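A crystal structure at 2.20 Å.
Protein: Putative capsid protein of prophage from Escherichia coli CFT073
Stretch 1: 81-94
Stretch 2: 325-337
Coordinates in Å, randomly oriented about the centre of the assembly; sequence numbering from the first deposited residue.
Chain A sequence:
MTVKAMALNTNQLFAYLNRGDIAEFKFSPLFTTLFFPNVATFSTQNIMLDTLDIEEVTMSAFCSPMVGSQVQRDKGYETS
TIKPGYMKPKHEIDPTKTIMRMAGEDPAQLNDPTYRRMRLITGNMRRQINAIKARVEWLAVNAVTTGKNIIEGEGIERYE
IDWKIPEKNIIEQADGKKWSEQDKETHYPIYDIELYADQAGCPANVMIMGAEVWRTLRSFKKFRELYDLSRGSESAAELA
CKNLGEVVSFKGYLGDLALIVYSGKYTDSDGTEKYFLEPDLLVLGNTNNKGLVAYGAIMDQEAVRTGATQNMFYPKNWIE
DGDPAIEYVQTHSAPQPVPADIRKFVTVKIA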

# COMPACT_ATOMS: atom_id res chain seq x y z
N THR A 81 -10.16 6.48 -18.03
CA THR A 81 -10.12 5.02 -18.07
C THR A 81 -8.72 4.54 -17.73
O THR A 81 -7.77 4.84 -18.45
CB THR A 81 -10.53 4.52 -19.46
OG1 THR A 81 -11.79 5.09 -19.80
CG2 THR A 81 -10.64 2.99 -19.51
N ILE A 82 -8.61 3.80 -16.62
CA ILE A 82 -7.35 3.28 -16.12
C ILE A 82 -7.40 1.75 -16.14
O ILE A 82 -8.34 1.16 -15.62
CB ILE A 82 -7.08 3.74 -14.66
CG1 ILE A 82 -7.13 5.27 -14.54
CG2 ILE A 82 -5.76 3.15 -14.13
CD1 ILE A 82 -6.00 6.00 -15.16
N LYS A 83 -6.40 1.11 -16.73
CA LYS A 83 -6.30 -0.34 -16.74
C LYS A 83 -5.48 -0.78 -15.52
O LYS A 83 -4.32 -0.46 -15.41
CB LYS A 83 -5.69 -0.82 -18.06
CG LYS A 83 -5.55 -2.37 -18.22
CD LYS A 83 -6.88 -3.18 -18.36
CE LYS A 83 -6.77 -4.61 -17.79
NZ LYS A 83 -6.09 -4.77 -16.40
N PRO A 84 -6.11 -1.45 -14.55
CA PRO A 84 -5.33 -1.89 -13.38
C PRO A 84 -4.40 -3.08 -13.65
O PRO A 84 -4.61 -3.84 -14.58
CB PRO A 84 -6.41 -2.25 -12.38
CG PRO A 84 -7.54 -2.74 -13.24
CD PRO A 84 -7.53 -1.82 -14.42
N GLY A 85 -3.35 -3.22 -12.84
CA GLY A 85 -2.51 -4.40 -12.86
C GLY A 85 -3.27 -5.56 -12.25
O GLY A 85 -3.62 -5.52 -11.08
N TYR A 86 -3.56 -6.57 -13.06
CA TYR A 86 -4.29 -7.73 -12.59
C TYR A 86 -3.36 -8.69 -11.89
O TYR A 86 -2.29 -9.04 -12.41
CB TYR A 86 -4.98 -8.44 -13.76
CG TYR A 86 -6.10 -9.33 -13.33
CD1 TYR A 86 -7.38 -8.83 -13.20
CD2 TYR A 86 -5.89 -10.70 -13.10
CE1 TYR A 86 -8.42 -9.64 -12.83
CE2 TYR A 86 -6.93 -11.53 -12.72
CZ TYR A 86 -8.20 -10.99 -12.59
OH TYR A 86 -9.28 -11.77 -12.24
N MET A 87 -3.77 -9.10 -10.69
CA MET A 87 -3.00 -9.99 -9.85
C MET A 87 -3.79 -11.28 -9.58
O MET A 87 -5.03 -11.27 -9.40
CB MET A 87 -2.68 -9.29 -8.51
CG MET A 87 -1.96 -7.95 -8.58
SD MET A 87 -1.58 -7.30 -6.91
CE MET A 87 -0.24 -8.39 -6.61
N LYS A 88 -3.05 -12.39 -9.54
CA LYS A 88 -3.62 -13.68 -9.17
C LYS A 88 -2.58 -14.67 -8.62
O LYS A 88 -2.41 -15.76 -9.13
CB LYS A 88 -4.43 -14.29 -10.32
CG LYS A 88 -3.71 -14.45 -11.64
CD LYS A 88 -4.69 -15.08 -12.62
CE LYS A 88 -4.09 -15.30 -14.00
NZ LYS A 88 -2.87 -16.15 -13.95
N PRO A 89 -1.91 -14.28 -7.52
CA PRO A 89 -0.94 -15.16 -6.92
C PRO A 89 -1.60 -16.44 -6.44
O PRO A 89 -2.75 -16.42 -5.94
CB PRO A 89 -0.41 -14.35 -5.74
CG PRO A 89 -1.46 -13.39 -5.42
CD PRO A 89 -2.04 -13.03 -6.75
N LYS A 90 -0.90 -17.55 -6.64
CA LYS A 90 -1.36 -18.84 -6.16
C LYS A 90 -0.25 -19.56 -5.43
O LYS A 90 0.92 -19.24 -5.59
CB LYS A 90 -1.90 -19.72 -7.31
CG LYS A 90 -0.85 -20.23 -8.28
CD LYS A 90 -1.47 -21.19 -9.25
CE LYS A 90 -0.47 -21.60 -10.32
NZ LYS A 90 -1.08 -22.58 -11.28
N HIS A 91 -0.66 -20.54 -4.62
CA HIS A 91 0.26 -21.37 -3.86
C HIS A 91 -0.27 -22.79 -3.88
O HIS A 91 -1.47 -23.00 -3.87
CB HIS A 91 0.31 -20.91 -2.40
CG HIS A 91 0.92 -19.56 -2.19
ND1 HIS A 91 2.19 -19.39 -1.68
CD2 HIS A 91 0.42 -18.31 -2.37
CE1 HIS A 91 2.44 -18.09 -1.58
NE2 HIS A 91 1.39 -17.42 -2.01
N GLU A 92 0.65 -23.74 -3.88
CA GLU A 92 0.31 -25.15 -3.69
C GLU A 92 -0.08 -25.43 -2.22
O GLU A 92 0.47 -24.84 -1.27
CB GLU A 92 1.48 -26.05 -4.12
CG GLU A 92 1.25 -27.54 -3.78
CD GLU A 92 2.39 -28.47 -4.21
OE1 GLU A 92 3.32 -28.01 -4.91
OE2 GLU A 92 2.34 -29.68 -3.83
N ILE A 93 -1.06 -26.31 -2.05
CA ILE A 93 -1.49 -26.77 -0.73
C ILE A 93 -0.86 -28.13 -0.50
O ILE A 93 -1.34 -29.14 -1.01
CB ILE A 93 -3.03 -26.86 -0.63
CG1 ILE A 93 -3.66 -25.51 -1.03
CG2 ILE A 93 -3.47 -27.35 0.77
CD1 ILE A 93 -3.37 -24.32 -0.11
N ASP A 94 0.25 -28.14 0.23
CA ASP A 94 1.04 -29.34 0.45
C ASP A 94 0.78 -29.89 1.84
O ASP A 94 1.33 -29.39 2.81
CB ASP A 94 2.53 -29.01 0.30
CG ASP A 94 3.43 -30.23 0.51
OD1 ASP A 94 2.99 -31.29 1.04
OD2 ASP A 94 4.61 -30.10 0.16
N ALA A 325 -1.80 -35.49 -7.76
CA ALA A 325 -2.80 -34.46 -7.90
C ALA A 325 -2.32 -33.26 -7.06
O ALA A 325 -2.08 -33.41 -5.87
CB ALA A 325 -4.16 -34.95 -7.44
N ILE A 326 -2.16 -32.10 -7.69
CA ILE A 326 -1.72 -30.90 -6.97
C ILE A 326 -2.90 -29.97 -6.69
O ILE A 326 -3.71 -29.69 -7.56
CB ILE A 326 -0.61 -30.15 -7.71
CG1 ILE A 326 0.55 -31.10 -8.06
CG2 ILE A 326 -0.09 -28.99 -6.87
CD1 ILE A 326 0.98 -32.04 -6.90
N GLU A 327 -3.00 -29.53 -5.44
CA GLU A 327 -4.04 -28.62 -5.00
C GLU A 327 -3.46 -27.20 -4.90
O GLU A 327 -2.33 -27.02 -4.48
CB GLU A 327 -4.60 -29.08 -3.65
CG GLU A 327 -5.75 -28.21 -3.18
CD GLU A 327 -6.29 -28.62 -1.84
OE1 GLU A 327 -5.91 -29.68 -1.32
OE2 GLU A 327 -7.11 -27.87 -1.30
N TYR A 328 -4.25 -26.21 -5.32
CA TYR A 328 -3.86 -24.79 -5.31
C TYR A 328 -4.93 -23.97 -4.63
O TYR A 328 -6.10 -24.35 -4.62
CB TYR A 328 -3.71 -24.24 -6.72
CG TYR A 328 -2.63 -24.89 -7.52
CD1 TYR A 328 -1.32 -24.44 -7.41
CD2 TYR A 328 -2.90 -25.96 -8.37
CE1 TYR A 328 -0.30 -25.03 -8.13
CE2 TYR A 328 -1.89 -26.56 -9.09
CZ TYR A 328 -0.59 -26.08 -8.96
OH TYR A 328 0.44 -26.65 -9.66
N VAL A 329 -4.50 -22.85 -4.05
CA VAL A 329 -5.37 -21.74 -3.69
C VAL A 329 -4.80 -20.51 -4.41
O VAL A 329 -3.59 -20.37 -4.60
CB VAL A 329 -5.53 -21.53 -2.14
CG1 VAL A 329 -4.27 -21.02 -1.50
CG2 VAL A 329 -6.64 -20.56 -1.85
N GLN A 330 -5.70 -19.65 -4.85
CA GLN A 330 -5.33 -18.48 -5.62
C GLN A 330 -6.32 -17.36 -5.36
O GLN A 330 -7.53 -17.61 -5.23
CB GLN A 330 -5.35 -18.84 -7.10
CG GLN A 330 -5.02 -17.74 -8.04
CD GLN A 330 -5.13 -18.18 -9.46
OE1 GLN A 330 -6.20 -18.59 -9.89
NE2 GLN A 330 -4.02 -18.14 -10.20
N THR A 331 -5.84 -16.13 -5.31
CA THR A 331 -6.67 -14.96 -5.07
C THR A 331 -6.48 -13.92 -6.19
O THR A 331 -5.37 -13.39 -6.39
CB THR A 331 -6.35 -14.33 -3.70
OG1 THR A 331 -6.38 -15.36 -2.69
CG2 THR A 331 -7.38 -13.24 -3.35
N HIS A 332 -7.57 -13.63 -6.90
CA HIS A 332 -7.64 -12.60 -7.92
C HIS A 332 -7.92 -11.23 -7.33
O HIS A 332 -8.73 -11.09 -6.42
CB HIS A 332 -8.75 -12.93 -8.93
CG HIS A 332 -8.45 -14.11 -9.79
ND1 HIS A 332 -8.25 -15.37 -9.28
CD2 HIS A 332 -8.30 -14.23 -11.13
CE1 HIS A 332 -8.00 -16.22 -10.26
NE2 HIS A 332 -8.01 -15.54 -11.39
N SER A 333 -7.24 -10.22 -7.85
CA SER A 333 -7.47 -8.80 -7.48
C SER A 333 -6.87 -7.85 -8.53
O SER A 333 -5.83 -8.15 -9.12
CB SER A 333 -6.85 -8.49 -6.12
OG SER A 333 -7.34 -7.28 -5.59
N ALA A 334 -7.51 -6.70 -8.74
CA ALA A 334 -7.04 -5.70 -9.71
C ALA A 334 -7.12 -4.30 -9.11
O ALA A 334 -7.87 -3.47 -9.58
CB ALA A 334 -7.87 -5.78 -11.03
N PRO A 335 -6.32 -4.04 -8.07
CA PRO A 335 -6.30 -2.77 -7.35
C PRO A 335 -5.43 -1.70 -7.99
O PRO A 335 -4.39 -1.99 -8.58
CB PRO A 335 -5.72 -3.16 -6.00
CG PRO A 335 -4.75 -4.26 -6.33
CD PRO A 335 -5.37 -5.01 -7.47
N GLN A 336 -5.88 -0.45 -7.82
CA GLN A 336 -5.12 0.73 -8.22
C GLN A 336 -5.46 1.89 -7.27
O GLN A 336 -6.63 2.28 -7.18
CB GLN A 336 -5.52 1.16 -9.63
CG GLN A 336 -4.81 2.43 -10.14
CD GLN A 336 -3.30 2.33 -10.07
OE1 GLN A 336 -2.72 1.34 -10.53
NE2 GLN A 336 -2.64 3.35 -9.50
N PRO A 337 -4.47 2.39 -6.51
CA PRO A 337 -4.67 3.59 -5.71
C PRO A 337 -4.97 4.84 -6.56
O PRO A 337 -4.36 5.04 -7.61
CB PRO A 337 -3.36 3.76 -4.93
CG PRO A 337 -2.62 2.53 -5.13
CD PRO A 337 -3.14 1.81 -6.29
O HOH W 1 -2.74 -1.34 -10.79
O HOH W 2 -2.56 -4.13 -9.18
O HOH W 3 -3.91 -18.98 -13.26
O HOH W 4 -0.96 -30.30 -3.52
O HOH W 5 -3.76 -30.98 -0.49

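The two stretches, more than two hundred residues apart in sequence, run side by side in opposite directions and bury 1080 Å² between them. Strand 90-92 lies against strand 327-332, their axes approaching to 4.7 Å with 163° between their N-to-C directions, so the pairing is antiparallel. His 91 and Val 329 form a hydrogen-bonded pair, with His 91 N to Val 329 O at 2.9 Å and Val 329 N to His 91 O at 3.0 Å. The ladder extends to one side through Ile 93 N, which donates to Glu 327 O at 2.8 Å, and to the other through Thr 331 N, which donates to Pro 89 O at 3.2 Å. Proline has no amide hydrogen to give, so Pro 89 takes part through its carbonyl alone. Beyond it, Met 87 and Ser 333 make a single bridge with two bonds, Met 87 N to Ser 333 O at 2.8 Å and Ser 333 N to Met 87 O at 2.9 Å.

Between these bonds the backbones come close enough for CA-H...O contacts. Lys 88 CA lies 3.3 Å from Thr 331 O with an angle of 164° at the hydrogen, and His 332 CA lies 3.3 Å from Met 87 O. Such contacts are individually feeble. At Met 87 O the contact adds to the bond from Ser 333 N; at Thr 331 O no N-H of stretch 1 donates, and the CA-H of Lys 88 points there instead.

One side chain joins the backbone bonding: Gln 330 NE2 donates to Lys 88 O at 3.1 Å, a task for which an amide at the end of a flexible chain is well suited.

The lysines use both parts of their side chains. Lys 90 and Glu 92 share a face of the sheet with Tyr 328 and Gln 330. There the extended chain of Lys 90 carries NZ over the ring of Tyr 328, 4.2 Å from its centroid and 17° off the normal, where the positive charge meets the electron-rich face. In Lys 88 it is a methylene that serves: CB sits 3.9 Å from the centroid of the His 332 ring, almost on its normal, in a CH-pi contact. The rings of Tyr 86 and His 332 meet rim to rim, with planes at 72°.

Apolar groups meet at both ends of the contact. Ala 334 CB points toward stretch 1, and its small methyl packs 3.8 Å from both Pro 84 CG and Tyr 86 CD1. At the other end, Ile 93 CD1 reaches Val 329 CG1 at 3.7 Å, branched apolar side chains, both buried, that suit a place away from solvent.

Water adds further bridges, some of them beside direct bonds. Water 1 accepts from Gly 85 N at 2.8 Å and lies 2.8 Å from Pro 335 O and 2.7 Å from Gln 336 OE1. Water 4 accepts from Glu 327 N at 2.9 Å and donates to Ile 93 O at 2.8 Å, while water 5 donates to Ile 93 O at 3.1 Å and to Glu 327 OE1 at 2.6 Å.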